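Local coordinates for protein ribosomal RNA small subunit methyltransferase E (Legionella pneumophila, PDB 5O95) that probably methylates N3 of a specific uridine of 16S ribosomal RNA, using S-adenosyl-L-methionine as the methyl donor, at residues L81-A86 with P190-I195; Q161-A166 with R208-H213; H169-L174 with H213-L218. One frame throughout, in Å; residues are numbered along the deposited sequence. Where two conformers were deposited one is given.

Interaction 1: L81-A86 with P190-I195; sequences LKIHLA and PDVALI
Val192 packs against Ile83 on one face of a parallel strand pair, and its side chain divides between two directions. From CB, which rises on the same face as Ile83, CG1 takes the crowded position between backbone N and carbonyl carbon (chi1 54°). That turn brings CG1 to 3.5 Å from Ile83 CG1; the two side chains lie side by side, pointing the same way. CG1 also meets CD1 of Leu81, which reaches across from the loop before the strand, at 4.1 Å. The other branch, CG2, anti to the backbone N, turns to the next strand, where it packs against Leu170 O; the side chain also touches Leu172. Further along this face Leu85 CD1 lies 4.1 Å from Leu194 CD2, and helix 227-242 covers Ile83 and Leu194.

Five backbone hydrogen bonds join the strands. His84 N gives one to Val192 O (2.8 Å), and Leu194 N returns one to His84 O (2.9 Å). On the reverse face stand Lys82, His84, Ala86, Asp191, Ala193 and Ile195. There the His84 ring is held at both nitrogens, ND1 by Glu168 and NE2 by Thr111, while Phe162 meets it edge to face. With axes only 16° from parallel, residues 82-86 and 191-195 form the middle pair of the six-stranded parallel sheet of the SPOUT methyltransferase domain.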
# COMPACT_ATOMS: atom_id res chain seq x y z
N LEU B 81 7.66 2.53 -18.18
CA LEU B 81 6.91 1.29 -18.25
C LEU B 81 5.44 1.64 -18.05
O LEU B 81 5.07 2.19 -17.00
CB LEU B 81 7.39 0.35 -17.14
CG LEU B 81 6.59 -0.94 -16.96
CD1 LEU B 81 6.86 -1.90 -18.12
CD2 LEU B 81 6.94 -1.63 -15.62
N LYS B 82 4.61 1.37 -19.06
CA LYS B 82 3.18 1.69 -19.00
C LYS B 82 2.42 0.47 -18.52
O LYS B 82 2.28 -0.51 -19.25
CB LYS B 82 2.67 2.10 -20.37
CG LYS B 82 3.52 3.12 -21.07
CD LYS B 82 3.71 4.34 -20.23
CE LYS B 82 4.56 5.35 -21.01
NZ LYS B 82 5.07 6.48 -20.18
N ILE B 83 1.96 0.51 -17.28
CA ILE B 83 1.23 -0.62 -16.68
C ILE B 83 -0.25 -0.34 -16.84
O ILE B 83 -0.73 0.75 -16.49
CB ILE B 83 1.59 -0.78 -15.20
CG1 ILE B 83 3.11 -0.90 -15.03
CG2 ILE B 83 0.85 -1.98 -14.62
CD1 ILE B 83 3.54 -0.96 -13.57
N HIS B 84 -0.98 -1.32 -17.36
CA HIS B 84 -2.44 -1.29 -17.41
C HIS B 84 -2.92 -2.29 -16.36
O HIS B 84 -2.79 -3.51 -16.55
CB HIS B 84 -2.93 -1.69 -18.79
CG HIS B 84 -4.42 -1.62 -18.94
ND1 HIS B 84 -5.05 -1.87 -20.14
CD2 HIS B 84 -5.40 -1.31 -18.05
CE1 HIS B 84 -6.36 -1.72 -19.98
NE2 HIS B 84 -6.59 -1.39 -18.72
N LEU B 85 -3.47 -1.77 -15.26
CA LEU B 85 -3.98 -2.56 -14.15
C LEU B 85 -5.45 -2.84 -14.37
O LEU B 85 -6.23 -1.91 -14.59
CB LEU B 85 -3.85 -1.75 -12.86
CG LEU B 85 -4.54 -2.43 -11.67
CD1 LEU B 85 -3.94 -3.82 -11.34
CD2 LEU B 85 -4.49 -1.50 -10.45
N ALA B 86 -5.83 -4.12 -14.29
CA ALA B 86 -7.23 -4.53 -14.34
C ALA B 86 -7.53 -5.05 -12.94
O ALA B 86 -7.01 -6.09 -12.55
CB ALA B 86 -7.45 -5.60 -15.40
N PRO B 190 7.81 -1.71 -23.56
CA PRO B 190 6.86 -0.60 -23.41
C PRO B 190 5.80 -0.73 -22.32
O PRO B 190 5.56 0.24 -21.59
CB PRO B 190 6.17 -0.54 -24.78
CG PRO B 190 6.24 -1.95 -25.30
CD PRO B 190 7.53 -2.53 -24.75
N ASP B 191 5.16 -1.89 -22.21
CA ASP B 191 3.92 -1.94 -21.46
C ASP B 191 3.68 -3.33 -20.87
O ASP B 191 4.29 -4.32 -21.26
CB ASP B 191 2.72 -1.49 -22.30
CG ASP B 191 2.59 -2.24 -23.62
OD1 ASP B 191 3.34 -3.21 -23.86
OD2 ASP B 191 1.72 -1.86 -24.43
N VAL B 192 2.76 -3.36 -19.91
CA VAL B 192 2.39 -4.60 -19.24
C VAL B 192 0.93 -4.49 -18.83
O VAL B 192 0.49 -3.44 -18.36
CB VAL B 192 3.33 -4.89 -18.05
CG1 VAL B 192 3.38 -3.72 -17.09
CG2 VAL B 192 2.92 -6.16 -17.31
N ALA B 193 0.18 -5.58 -19.04
CA ALA B 193 -1.17 -5.71 -18.53
C ALA B 193 -1.11 -6.62 -17.32
O ALA B 193 -0.43 -7.65 -17.36
CB ALA B 193 -2.12 -6.29 -19.59
N LEU B 194 -1.74 -6.21 -16.23
CA LEU B 194 -1.74 -6.97 -14.99
C LEU B 194 -3.17 -7.13 -14.51
O LEU B 194 -3.85 -6.13 -14.26
CB LEU B 194 -0.94 -6.22 -13.92
CG LEU B 194 -0.98 -6.79 -12.50
CD1 LEU B 194 -0.27 -8.13 -12.46
CD2 LEU B 194 -0.35 -5.77 -11.55
N ILE B 195 -3.60 -8.38 -14.36
CA ILE B 195 -4.91 -8.72 -13.83
C ILE B 195 -4.76 -9.07 -12.36
O ILE B 195 -4.03 -10.00 -12.00
CB ILE B 195 -5.53 -9.90 -14.59
CG1 ILE B 195 -5.77 -9.53 -16.05
CG2 ILE B 195 -6.85 -10.31 -13.94
CD1 ILE B 195 -6.32 -10.65 -16.89

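Interaction 2: Q161-A166 with R208-H213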
# COMPACT_ATOMS: atom_id res chain seq x y z
N GLN B 161 -13.89 -9.79 -22.07
CA GLN B 161 -13.59 -8.62 -22.89
C GLN B 161 -12.18 -8.11 -22.63
O GLN B 161 -11.47 -7.73 -23.57
CB GLN B 161 -14.61 -7.51 -22.65
CG GLN B 161 -14.34 -6.29 -23.52
CD GLN B 161 -15.46 -5.27 -23.48
OE1 GLN B 161 -16.41 -5.40 -22.71
NE2 GLN B 161 -15.34 -4.24 -24.31
N PHE B 162 -11.74 -8.10 -21.37
CA PHE B 162 -10.42 -7.57 -21.08
C PHE B 162 -9.32 -8.39 -21.74
O PHE B 162 -8.41 -7.84 -22.36
CB PHE B 162 -10.17 -7.45 -19.58
CG PHE B 162 -8.85 -6.84 -19.26
CD1 PHE B 162 -8.71 -5.46 -19.20
CD2 PHE B 162 -7.74 -7.64 -19.04
CE1 PHE B 162 -7.48 -4.89 -18.92
CE2 PHE B 162 -6.51 -7.07 -18.77
CZ PHE B 162 -6.38 -5.70 -18.71
N VAL B 163 -9.39 -9.72 -21.62
CA VAL B 163 -8.34 -10.53 -22.22
C VAL B 163 -8.41 -10.50 -23.75
O VAL B 163 -7.38 -10.59 -24.42
CB VAL B 163 -8.29 -11.95 -21.63
CG1 VAL B 163 -8.23 -11.88 -20.11
CG2 VAL B 163 -9.46 -12.80 -22.11
N ARG B 164 -9.62 -10.36 -24.31
CA ARG B 164 -9.74 -10.33 -25.77
C ARG B 164 -9.07 -9.08 -26.34
O ARG B 164 -8.42 -9.15 -27.40
CB ARG B 164 -11.22 -10.41 -26.16
CG ARG B 164 -11.60 -9.59 -27.38
CD ARG B 164 -12.95 -10.02 -27.95
NE ARG B 164 -13.96 -10.23 -26.91
CZ ARG B 164 -14.81 -9.30 -26.49
NH1 ARG B 164 -14.79 -8.09 -27.03
NH2 ARG B 164 -15.69 -9.59 -25.54
N GLU B 165 -9.17 -7.96 -25.64
CA GLU B 165 -8.69 -6.68 -26.16
C GLU B 165 -7.26 -6.35 -25.77
O GLU B 165 -6.67 -5.45 -26.37
CB GLU B 165 -9.60 -5.55 -25.67
CG GLU B 165 -11.03 -5.67 -26.16
CD GLU B 165 -11.94 -4.60 -25.59
OE1 GLU B 165 -11.54 -3.91 -24.62
OE2 GLU B 165 -13.06 -4.44 -26.11
N ALA B 166 -6.69 -7.04 -24.78
CA ALA B 166 -5.38 -6.67 -24.26
C ALA B 166 -4.31 -6.87 -25.33
O ALA B 166 -4.16 -7.96 -25.88
CB ALA B 166 -5.06 -7.51 -23.02
N ARG B 208 -8.56 -20.80 -18.03
CA ARG B 208 -8.43 -21.26 -19.41
C ARG B 208 -8.53 -20.08 -20.37
O ARG B 208 -7.78 -20.00 -21.35
CB ARG B 208 -9.51 -22.32 -19.69
CG ARG B 208 -9.54 -22.86 -21.10
CD ARG B 208 -10.34 -24.16 -21.18
NE ARG B 208 -11.63 -24.09 -20.48
CZ ARG B 208 -11.90 -24.73 -19.34
NH1 ARG B 208 -10.97 -25.49 -18.76
NH2 ARG B 208 -13.09 -24.61 -18.77
N LEU B 209 -9.39 -19.12 -20.05
CA LEU B 209 -9.55 -17.94 -20.89
C LEU B 209 -8.33 -17.02 -20.79
O LEU B 209 -7.82 -16.55 -21.81
CB LEU B 209 -10.82 -17.21 -20.47
CG LEU B 209 -11.34 -16.08 -21.34
CD1 LEU B 209 -11.82 -16.61 -22.68
CD2 LEU B 209 -12.45 -15.41 -20.59
N THR B 210 -7.85 -16.76 -19.57
CA THR B 210 -6.69 -15.89 -19.41
C THR B 210 -5.43 -16.53 -20.01
O THR B 210 -4.68 -15.88 -20.74
CB THR B 210 -6.48 -15.49 -17.94
OG1 THR B 210 -6.16 -16.65 -17.15
CG2 THR B 210 -7.73 -14.82 -17.37
N SER B 211 -5.19 -17.81 -19.71
CA SER B 211 -4.00 -18.46 -20.24
C SER B 211 -4.07 -18.62 -21.76
O SER B 211 -3.05 -18.50 -22.44
CB SER B 211 -3.76 -19.81 -19.55
OG SER B 211 -4.85 -20.70 -19.73
N GLY B 212 -5.27 -18.86 -22.30
CA GLY B 212 -5.44 -18.93 -23.74
C GLY B 212 -5.18 -17.62 -24.45
O GLY B 212 -4.91 -17.61 -25.66
N HIS B 213 -5.27 -16.50 -23.73
CA HIS B 213 -4.91 -15.20 -24.29
C HIS B 213 -3.52 -14.75 -23.88
O HIS B 213 -3.19 -13.58 -24.05
CB HIS B 213 -5.95 -14.14 -23.92
CG HIS B 213 -7.26 -14.32 -24.62
ND1 HIS B 213 -8.13 -15.33 -24.29
CD2 HIS B 213 -7.84 -13.63 -25.62
CE1 HIS B 213 -9.20 -15.26 -25.07
NE2 HIS B 213 -9.04 -14.23 -25.89
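Val163 CG2 lies over the ring of His213, while CG1 turns to Thr210. With chi1 at -52°, CG1 is anti to the carbonyl carbon and CG2 falls between that carbon and the backbone N. From there CG2 stands 3.7 Å from the centroid of the His213 imidazole and 13° off the normal, a CH-pi contact over the centre of one face. The same methyl comes within 3.9 Å of Leu209 CG. CG1 instead meets Thr210 CG2 at 4.0 Å.

His213 has its CG beside its own backbone N (chi1 -70°), and from this position the ring's ND1 donates to Leu209 O at 2.8 Å, one turn back, a bond that fixes the rotation of the ring while Val163 covers a face. On the other side of CG, His213 CD2 approaches Val163 O to 3.3 Å, and Arg164 CA lies obliquely to the imidazole.

The contact is thus small and largely apolar, joining the last turn of helix 159-165 to the C-terminal end of helix 204-212. Beneath both helices runs the parallel sheet: Val163 also touches Ile195 of strand 191-196, and Phe215, leading into strand 216-218, packs against Val163 and Thr210.

Interaction 3: H169-L174 with H213-L218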
# COMPACT_ATOMS: atom_id res chain seq x y z
N HIS B 169 2.55 -5.87 -24.41
CA HIS B 169 3.60 -6.82 -24.79
C HIS B 169 3.81 -7.90 -23.74
O HIS B 169 4.15 -9.04 -24.08
CB HIS B 169 4.92 -6.11 -25.07
CG HIS B 169 4.92 -5.32 -26.34
ND1 HIS B 169 6.07 -5.07 -27.06
CD2 HIS B 169 3.92 -4.72 -27.02
CE1 HIS B 169 5.78 -4.35 -28.13
NE2 HIS B 169 4.48 -4.12 -28.13
N LEU B 170 3.63 -7.56 -22.47
CA LEU B 170 3.73 -8.52 -21.38
C LEU B 170 2.38 -8.56 -20.68
O LEU B 170 1.81 -7.52 -20.37
CB LEU B 170 4.82 -8.10 -20.40
CG LEU B 170 4.97 -8.96 -19.14
CD1 LEU B 170 5.36 -10.40 -19.50
CD2 LEU B 170 6.01 -8.33 -18.21
N LYS B 171 1.86 -9.77 -20.45
CA LYS B 171 0.53 -9.92 -19.88
C LYS B 171 0.62 -10.86 -18.69
O LYS B 171 1.02 -12.02 -18.84
CB LYS B 171 -0.45 -10.43 -20.94
CG LYS B 171 -0.63 -9.45 -22.09
CD LYS B 171 -1.64 -9.90 -23.13
CE LYS B 171 -1.09 -10.99 -24.03
NZ LYS B 171 -1.89 -11.14 -25.29
N LEU B 172 0.28 -10.34 -17.51
CA LEU B 172 0.45 -11.08 -16.27
C LEU B 172 -0.87 -11.15 -15.51
O LEU B 172 -1.71 -10.26 -15.60
CB LEU B 172 1.49 -10.40 -15.38
CG LEU B 172 2.86 -10.25 -16.02
CD1 LEU B 172 3.72 -9.39 -15.09
CD2 LEU B 172 3.51 -11.59 -16.25
N ILE B 173 -1.03 -12.22 -14.75
CA ILE B 173 -2.19 -12.37 -13.88
C ILE B 173 -1.69 -12.86 -12.53
O ILE B 173 -0.87 -13.78 -12.47
CB ILE B 173 -3.24 -13.31 -14.51
CG1 ILE B 173 -4.46 -13.47 -13.60
CG2 ILE B 173 -2.61 -14.63 -14.92
CD1 ILE B 173 -5.64 -14.08 -14.33
N LEU B 174 -2.15 -12.23 -11.46
CA LEU B 174 -1.83 -12.70 -10.11
C LEU B 174 -2.64 -13.95 -9.82
O LEU B 174 -3.83 -13.88 -9.51
CB LEU B 174 -2.12 -11.61 -9.08
CG LEU B 174 -1.03 -10.57 -8.87
CD1 LEU B 174 -1.44 -9.62 -7.77
CD2 LEU B 174 0.27 -11.27 -8.51
N HIS B 213 -5.27 -16.50 -23.73
CA HIS B 213 -4.91 -15.20 -24.29
C HIS B 213 -3.52 -14.75 -23.88
O HIS B 213 -3.19 -13.58 -24.05
CB HIS B 213 -5.95 -14.14 -23.92
CG HIS B 213 -7.26 -14.32 -24.62
ND1 HIS B 213 -8.13 -15.33 -24.29
CD2 HIS B 213 -7.84 -13.63 -25.62
CE1 HIS B 213 -9.20 -15.26 -25.07
NE2 HIS B 213 -9.04 -14.23 -25.89
N GLY B 214 -2.70 -15.66 -23.35
CA GLY B 214 -1.30 -15.35 -23.07
C GLY B 214 -1.01 -14.65 -21.77
O GLY B 214 0.11 -14.15 -21.59
N PHE B 215 -1.96 -14.59 -20.84
CA PHE B 215 -1.70 -14.05 -19.51
C PHE B 215 -0.94 -15.07 -18.68
O PHE B 215 -1.38 -16.22 -18.52
CB PHE B 215 -3.00 -13.61 -18.84
CG PHE B 215 -3.49 -12.27 -19.32
CD1 PHE B 215 -4.15 -12.16 -20.54
CD2 PHE B 215 -3.25 -11.12 -18.58
CE1 PHE B 215 -4.58 -10.91 -21.00
CE2 PHE B 215 -3.67 -9.88 -19.04
CZ PHE B 215 -4.34 -9.77 -20.24
N LEU B 216 0.23 -14.67 -18.18
CA LEU B 216 1.15 -15.56 -17.49
C LEU B 216 1.06 -15.34 -15.98
O LEU B 216 1.01 -14.20 -15.52
CB LEU B 216 2.58 -15.27 -17.94
CG LEU B 216 2.81 -15.41 -19.45
CD1 LEU B 216 4.26 -15.09 -19.81
CD2 LEU B 216 2.42 -16.78 -19.96
N PRO B 217 1.05 -16.42 -15.19
CA PRO B 217 0.76 -16.29 -13.75
C PRO B 217 1.94 -15.76 -12.96
O PRO B 217 3.07 -16.25 -13.08
CB PRO B 217 0.42 -17.73 -13.33
CG PRO B 217 1.12 -18.60 -14.34
CD PRO B 217 1.10 -17.82 -15.64
N LEU B 218 1.67 -14.77 -12.11
CA LEU B 218 2.68 -14.12 -11.29
C LEU B 218 2.40 -14.39 -9.82
O LEU B 218 1.24 -14.36 -9.39
CB LEU B 218 2.63 -12.61 -11.53
CG LEU B 218 3.60 -11.75 -10.73
CD1 LEU B 218 5.03 -12.07 -11.13
CD2 LEU B 218 3.29 -10.27 -10.99
O HOH W 1 2.71 -12.07 -21.86
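Lys171 lies across the ring of Phe215 before its ammonium group reaches the C-terminal end of helix 204-212. CB stands over the centre of one ring face, 3.7 Å from the centroid and 10° off the normal, a CH-pi contact in which the two side chains cross at about a right angle. CD follows, 3.8 Å from Phe215 CE1. A bend at chi3 (-75°) then turns CE aside, and NZ donates a hydrogen bond to His213 O at 3.0 Å. The aliphatic part of the lysine is therefore spent on the aromatic ring and its charge on a carbonyl at the helix terminus, where the helix dipole would be expected to favour a positive group. At the ring's edge, near its plane, Leu172 O lies 3.5 Å from Phe215 CD2.

Gly214, with positive phi, is the C-prime residue of a Schellman motif that ends helix 204-212 and turns the chain into strand 216-218. This strand pairs in parallel with strand 170-174 as the outermost strand at one end of the six-stranded sheet of the SPOUT domain. A water accepts from Lys171 N and donates weakly to Gly214 O, linking the two segments just before the first ladder bond.

Within the ladder, Leu216 N donates to Lys171 O, Ile173 N to Leu216 O, and Leu218 N to Ile173 O at 2.7 Å. Ile173 puts CG2 4.1 Å from Phe215 CB, on the face covered by helix 204-212. On the other face Leu172 CD1 meets Leu218 CD2. Leu174 belongs to an S-adenosyl-L-methionine site observed for this protein, and in one of its two conformers its side chain also touches Leu220 of that site.

From the N terminus the chain first lays down 81-86, then 161-166 and 169-174, before 190-195 returns to 81-86 and closes the long loop of interaction 1. Helix end 208-213 next closes interaction 2 on 161-166, and 213-218 closes interaction 3 on 169-174. Each pair of loops crosses, since the segments of all three contacts alternate along the chain. Interactions 1 and 3 are joined through neighbouring strands 191-196 and 170-174 of one sheet, while interaction 2 sets two helix ends over that sheet. Phe162 and Phe215, in contact with each other and with Ile195, knit the three together, and His213 is shared by interactions 2 and 3.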